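Local structure of protein tudor (Drosophila melanogaster, 4Q5W) at residues S66-V71 and D75-I80; L126-A131 and Q171-A176. The protein is required during oogenesis for primordial germ cell formation and may act with Aub and AGO3 in piRNA metabolism, the piece described being its ninth extended Tudor domain. All coordinates share one frame; numbering follows the deposited sequence.

From the N terminus the chain first lays down strands 5-11 and 16-21, then passes through helix 25-37 into the four-stranded antiparallel sheet of the Tudor domain. Contact 1 closes a tight loop there: three residues separate its two segments, and it joins strands 63-71 and 77-81 as a hairpin. The chain then returns to the five-stranded sheet through strand 108-112. Contact 2 brings helices 122-134 and 166-182 together across a wider loop of 39 residues that includes strands 139-144 and 153-158. The two loops follow in series, neither nesting nor crossing. The centres of contact 1 and contact 2 lie about 31 Å apart, on opposite sides of the chain's centre; the nearest atoms of contact 1 and contact 2 are about 13 Å apart.

Contact 1. Residues S66-V71 and D75-I80; sequences SRILEV and DQYKVI
Ile68 packs its CD1 between two side chains of the partner strand, 3.6 Å from Val79 CG1 and 3.8 Å from Tyr77 CD1; a bend at chi2 (-63°) turns this methyl toward them. Leu93 touches both Ile68 and Tyr77, and the Tyr77 hydroxyl is tied to the backbone N of Ala47, so the cluster of Ile68, Tyr77 and Val79 is buried and tight. Reciprocal backbone bonds between Arg67 and Ile80 pair the strands as a hairpin in the antiparallel sheet of the Tudor domain, which belongs to the SH3 clan. A classic beta bulge interrupts it: two residues, Leu69 and Glu70, sit opposite the single Lys78, whose O accepts from Leu69 N (2.8 Å) and Glu70 N (3.1 Å). The backbone of Leu69 (phi -92°, psi -46°) makes the extra step, and its CD1 leans across to Ile80 CB at 3.9 Å. An alanine here would lose that branch and is likely to leave the flank of Ile80 less covered. Ile80 is buried on the other face, its CG2 3.7 Å from Arg67 NH1, over one face of the guanidinium. On that same face the end with Glu70 and Lys78 is looser: Glu70 CB and Lys78 CB pass at 4.1 Å, and Glu70, solvent-exposed, has two conformers.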
loop_
_atom_site.group_PDB
_atom_site.type_symbol
_atom_site.label_atom_id
_atom_site.label_comp_id
_atom_site.label_asym_id
_atom_site.label_seq_id
_atom_site.Cartn_x
_atom_site.Cartn_y
_atom_site.Cartn_z
ATOM N N SER A 66 -11.341 -6.632 0.579
ATOM C CA SER A 66 -10.245 -7.551 0.305
ATOM C C SER A 66 -10.433 -8.347 -0.972
ATOM O O SER A 66 -11.549 -8.506 -1.459
ATOM C CB SER A 66 -10.083 -8.524 1.472
ATOM O OG SER A 66 -11.328 -9.145 1.770
ATOM N N ARG A 67 -9.324 -8.871 -1.492
ATOM C CA ARG A 67 -9.351 -9.785 -2.624
ATOM C C ARG A 67 -8.477 -10.984 -2.281
ATOM O O ARG A 67 -7.384 -10.832 -1.736
ATOM C CB ARG A 67 -8.850 -9.117 -3.914
ATOM C CG ARG A 67 -8.795 -10.057 -5.111
ATOM C CD ARG A 67 -8.607 -9.312 -6.437
ATOM N NE ARG A 67 -7.587 -8.268 -6.342
ATOM C CZ ARG A 67 -6.284 -8.482 -6.492
ATOM N NH1 ARG A 67 -5.429 -7.470 -6.398
ATOM N NH2 ARG A 67 -5.833 -9.706 -6.742
ATOM N N ILE A 68 -8.968 -12.176 -2.586
ATOM C CA ILE A 68 -8.238 -13.396 -2.277
ATOM C C ILE A 68 -7.028 -13.552 -3.190
ATOM O O ILE A 68 -7.164 -13.583 -4.415
ATOM C CB ILE A 68 -9.136 -14.642 -2.420
ATOM C CG1 ILE A 68 -10.401 -14.494 -1.566
ATOM C CG2 ILE A 68 -8.374 -15.899 -2.033
ATOM C CD1 ILE A 68 -10.141 -14.393 -0.080
ATOM N N LEU A 69 -5.850 -13.648 -2.587
ATOM C CA LEU A 69 -4.625 -13.907 -3.334
ATOM C C LEU A 69 -4.324 -15.402 -3.407
ATOM O O LEU A 69 -3.983 -15.927 -4.471
ATOM C CB LEU A 69 -3.451 -13.178 -2.692
ATOM C CG LEU A 69 -3.511 -11.651 -2.784
ATOM C CD1 LEU A 69 -2.354 -11.027 -2.036
ATOM C CD2 LEU A 69 -3.502 -11.225 -4.248
ATOM N N GLU A 70 -4.442 -16.086 -2.270
ATOM C CA GLU A 70 -4.141 -17.509 -2.206
ATOM C C GLU A 70 -5.099 -18.250 -1.278
ATOM O O GLU A 70 -5.451 -17.756 -0.207
ATOM C CB GLU A 70 -2.696 -17.722 -1.746
ATOM C CG GLU A 70 -2.205 -19.156 -1.846
ATOM C CD GLU A 70 -0.742 -19.298 -1.478
ATOM O OE1 GLU A 70 -0.106 -18.275 -1.152
ATOM O OE2 GLU A 70 -0.227 -20.435 -1.511
ATOM N N VAL A 71 -5.525 -19.430 -1.710
ATOM C CA VAL A 71 -6.323 -20.314 -0.877
ATOM C C VAL A 71 -5.330 -21.228 -0.167
ATOM O O VAL A 71 -4.660 -22.046 -0.802
ATOM C CB VAL A 71 -7.322 -21.123 -1.722
ATOM C CG1 VAL A 71 -8.127 -22.073 -0.848
ATOM C CG2 VAL A 71 -8.257 -20.173 -2.462
ATOM N N ASP A 75 -7.975 -23.933 5.957
ATOM C CA ASP A 75 -9.032 -22.959 5.704
ATOM C C ASP A 75 -8.601 -21.515 5.962
ATOM O O ASP A 75 -9.383 -20.699 6.452
ATOM C CB ASP A 75 -10.287 -23.302 6.505
ATOM C CG ASP A 75 -11.061 -24.455 5.899
ATOM O OD1 ASP A 75 -10.425 -25.328 5.267
ATOM O OD2 ASP A 75 -12.302 -24.483 6.044
ATOM N N GLN A 76 -7.354 -21.211 5.631
ATOM C CA GLN A 76 -6.873 -19.836 5.707
ATOM C C GLN A 76 -6.751 -19.247 4.310
ATOM O O GLN A 76 -6.732 -19.978 3.321
ATOM C CB GLN A 76 -5.533 -19.778 6.437
ATOM C CG GLN A 76 -5.633 -20.136 7.911
ATOM C CD GLN A 76 -4.426 -19.680 8.700
ATOM O OE1 GLN A 76 -3.287 -19.974 8.339
ATOM N NE2 GLN A 76 -4.668 -18.943 9.778
ATOM N N TYR A 77 -6.679 -17.922 4.232
ATOM C CA TYR A 77 -6.526 -17.231 2.958
ATOM C C TYR A 77 -5.496 -16.132 3.105
ATOM O O TYR A 77 -5.484 -15.434 4.115
ATOM C CB TYR A 77 -7.842 -16.569 2.544
ATOM C CG TYR A 77 -9.016 -17.506 2.403
ATOM C CD1 TYR A 77 -9.412 -17.962 1.154
ATOM C CD2 TYR A 77 -9.749 -17.909 3.512
ATOM C CE1 TYR A 77 -10.492 -18.804 1.013
ATOM C CE2 TYR A 77 -10.835 -18.764 3.381
ATOM C CZ TYR A 77 -11.200 -19.204 2.126
ATOM O OH TYR A 77 -12.280 -20.036 1.967
ATOM N N LYS A 78 -4.634 -15.981 2.103
ATOM C CA LYS A 78 -3.835 -14.773 1.986
ATOM C C LYS A 78 -4.625 -13.803 1.131
ATOM O O LYS A 78 -5.049 -14.142 0.023
ATOM C CB LYS A 78 -2.473 -15.038 1.333
ATOM C CG LYS A 78 -1.632 -13.753 1.201
ATOM C CD LYS A 78 -0.241 -14.015 0.651
ATOM C CE LYS A 78 0.614 -12.735 0.688
ATOM N NZ LYS A 78 1.947 -12.912 0.028
ATOM N N VAL A 79 -4.843 -12.604 1.657
ATOM C CA VAL A 79 -5.647 -11.610 0.964
ATOM C C VAL A 79 -4.885 -10.300 0.826
ATOM O O VAL A 79 -3.935 -10.054 1.564
ATOM C CB VAL A 79 -6.951 -11.318 1.727
ATOM C CG1 VAL A 79 -7.728 -12.609 1.969
ATOM C CG2 VAL A 79 -6.651 -10.618 3.048
ATOM N N ILE A 80 -5.306 -9.480 -0.133
ATOM C CA ILE A 80 -4.849 -8.095 -0.223
ATOM C C ILE A 80 -5.959 -7.171 0.275
ATOM O O ILE A 80 -7.135 -7.362 -0.050
ATOM C CB ILE A 80 -4.401 -7.703 -1.664
ATOM C CG1 ILE A 80 -4.022 -6.215 -1.725
ATOM C CG2 ILE A 80 -5.476 -8.004 -2.689
ATOM C CD1 ILE A 80 -3.418 -5.782 -3.075
#

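Contact 2. Residues L126-A131 and Q171-A176; sequences LTTFDA and QKLVQA
Thr128, with chi1 at -54°, sends its methyl CG2 to the side opposite its own backbone N and thereby out toward Leu173, while OG1 stays beside that N. In Leu173, chi1 (-65°) sets CG beside the backbone N, and an extended chi2 (-176°) then carries CD1 to the same methyl. Thr128 CG2 therefore meets two atoms of one leucine, Leu173 CB at 3.7 Å and Leu173 CD1 at 3.8 Å, the two side chains meeting at a slant. Val174 only borders the contact: its CG2 comes no closer than 4.2 Å to Thr128 OG1, although Thr128 CA and Val174 CA are the nearest CA atoms of the segments, 7.1 Å apart. The packing joins helix 122-134 to the C-terminal helix 166-182, both in the part of the extended Tudor domain built on the five-stranded sheet, the staphylococcal-nuclease-like (OB-fold) part as known in this family; Phe129 of helix 122-134 touches Val11 of strand 5-11. It is a narrow seam, burying 114 Å² in all, and it continues one turn back, where Leu170 also touches Thr128. The polar connection across the seam runs through one water. Thr128 OG1 donates to Leu124 O, one turn earlier in its own helix, and accepts from the water at 2.8 Å; that water reaches on to Leu173 O at 3.2 Å, a weak bond, so the bridge is lopsided. Beyond the seam, Val174 rests on Leu124, Thr125 and Ile117, and Phe129 turns to Ile166 and Leu170.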
loop_
_atom_site.group_PDB
_atom_site.type_symbol
_atom_site.label_atom_id
_atom_site.label_comp_id
_atom_site.label_asym_id
_atom_site.label_seq_id
_atom_site.Cartn_x
_atom_site.Cartn_y
_atom_site.Cartn_z
ATOM N N LEU A 126 14.696 -0.898 1.384
ATOM C CA LEU A 126 13.317 -0.889 1.871
ATOM C C LEU A 126 13.189 -0.491 3.342
ATOM O O LEU A 126 12.245 0.213 3.718
ATOM C CB LEU A 126 12.619 -2.212 1.571
ATOM C CG LEU A 126 12.377 -2.376 0.070
ATOM C CD1 LEU A 126 11.390 -3.510 -0.196
ATOM C CD2 LEU A 126 11.910 -1.063 -0.589
ATOM N N THR A 127 14.132 -0.911 4.176
ATOM C CA THR A 127 14.101 -0.521 5.584
ATOM C C THR A 127 14.408 0.973 5.746
ATOM O O THR A 127 13.808 1.655 6.591
ATOM C CB THR A 127 15.033 -1.401 6.468
ATOM O OG1 THR A 127 14.856 -1.061 7.848
ATOM C CG2 THR A 127 16.499 -1.228 6.089
ATOM N N THR A 128 15.334 1.478 4.932
ATOM C CA THR A 128 15.649 2.903 4.950
ATOM C C THR A 128 14.445 3.709 4.465
ATOM O O THR A 128 14.126 4.746 5.032
ATOM C CB THR A 128 16.898 3.211 4.111
ATOM O OG1 THR A 128 17.969 2.371 4.563
ATOM C CG2 THR A 128 17.321 4.692 4.257
ATOM N N PHE A 129 13.768 3.213 3.432
ATOM C CA PHE A 129 12.603 3.889 2.869
ATOM C C PHE A 129 11.489 3.930 3.929
ATOM O O PHE A 129 10.828 4.955 4.112
ATOM C CB PHE A 129 12.146 3.124 1.617
ATOM C CG PHE A 129 11.119 3.841 0.767
ATOM C CD1 PHE A 129 10.849 5.205 0.920
ATOM C CD2 PHE A 129 10.432 3.133 -0.211
ATOM C CE1 PHE A 129 9.905 5.837 0.118
ATOM C CE2 PHE A 129 9.483 3.757 -1.016
ATOM C CZ PHE A 129 9.216 5.106 -0.850
ATOM N N ASP A 130 11.297 2.818 4.638
ATOM C CA ASP A 130 10.268 2.746 5.673
ATOM C C ASP A 130 10.483 3.817 6.738
ATOM O O ASP A 130 9.535 4.471 7.169
ATOM C CB ASP A 130 10.228 1.360 6.330
ATOM C CG ASP A 130 9.547 0.317 5.464
ATOM O OD1 ASP A 130 8.617 0.676 4.709
ATOM O OD2 ASP A 130 9.939 -0.866 5.544
ATOM N N ALA A 131 11.735 4.003 7.147
ATOM C CA ALA A 131 12.071 4.988 8.163
ATOM C C ALA A 131 11.834 6.399 7.640
ATOM O O ALA A 131 11.345 7.260 8.368
ATOM C CB ALA A 131 13.511 4.816 8.597
ATOM N N GLN A 171 18.766 7.175 -2.160
ATOM C CA GLN A 171 20.036 6.709 -2.710
ATOM C C GLN A 171 21.203 7.138 -1.835
ATOM O O GLN A 171 22.111 6.347 -1.559
ATOM C CB GLN A 171 20.251 7.254 -4.112
ATOM C CG GLN A 171 19.374 6.616 -5.171
ATOM C CD GLN A 171 19.565 7.265 -6.520
ATOM O OE1 GLN A 171 20.273 6.737 -7.379
ATOM N NE2 GLN A 171 18.933 8.416 -6.717
ATOM N N LYS A 172 21.166 8.392 -1.403
ATOM C CA LYS A 172 22.219 8.962 -0.564
ATOM C C LYS A 172 22.370 8.229 0.765
ATOM O O LYS A 172 23.484 7.890 1.158
ATOM C CB LYS A 172 21.977 10.456 -0.327
ATOM C CG LYS A 172 23.068 11.109 0.517
ATOM C CD LYS A 172 22.931 12.619 0.562
ATOM C CE LYS A 172 21.806 13.058 1.460
ATOM N NZ LYS A 172 21.736 14.548 1.522
ATOM N N LEU A 173 21.253 7.989 1.452
ATOM C CA LEU A 173 21.262 7.273 2.730
ATOM C C LEU A 173 21.763 5.833 2.625
ATOM O O LEU A 173 22.495 5.371 3.495
ATOM C CB LEU A 173 19.880 7.275 3.381
ATOM C CG LEU A 173 19.288 8.609 3.843
ATOM C CD1 LEU A 173 17.964 8.392 4.550
ATOM C CD2 LEU A 173 20.254 9.377 4.753
ATOM N N VAL A 174 21.349 5.125 1.573
ATOM C CA VAL A 174 21.780 3.741 1.372
ATOM C C VAL A 174 23.282 3.695 1.076
ATOM O O VAL A 174 24.016 2.892 1.640
ATOM C CB VAL A 174 20.973 3.053 0.245
ATOM C CG1 VAL A 174 21.609 1.714 -0.159
ATOM C CG2 VAL A 174 19.516 2.855 0.670
ATOM N N GLN A 175 23.743 4.582 0.202
ATOM C CA GLN A 175 25.161 4.625 -0.135
ATOM C C GLN A 175 25.996 4.972 1.091
ATOM O O GLN A 175 27.101 4.451 1.262
ATOM C CB GLN A 175 25.416 5.630 -1.261
ATOM C CG GLN A 175 24.854 5.190 -2.608
ATOM C CD GLN A 175 25.641 4.058 -3.240
ATOM O OE1 GLN A 175 25.374 2.877 -2.991
ATOM N NE2 GLN A 175 26.603 4.409 -4.085
ATOM N N ALA A 176 25.465 5.841 1.946
ATOM C CA ALA A 176 26.198 6.285 3.127
ATOM C C ALA A 176 26.387 5.149 4.125
ATOM O O ALA A 176 27.440 5.033 4.747
ATOM C CB ALA A 176 25.489 7.469 3.787
HETATM O O HOH W 1 20.644 3.197 4.911
#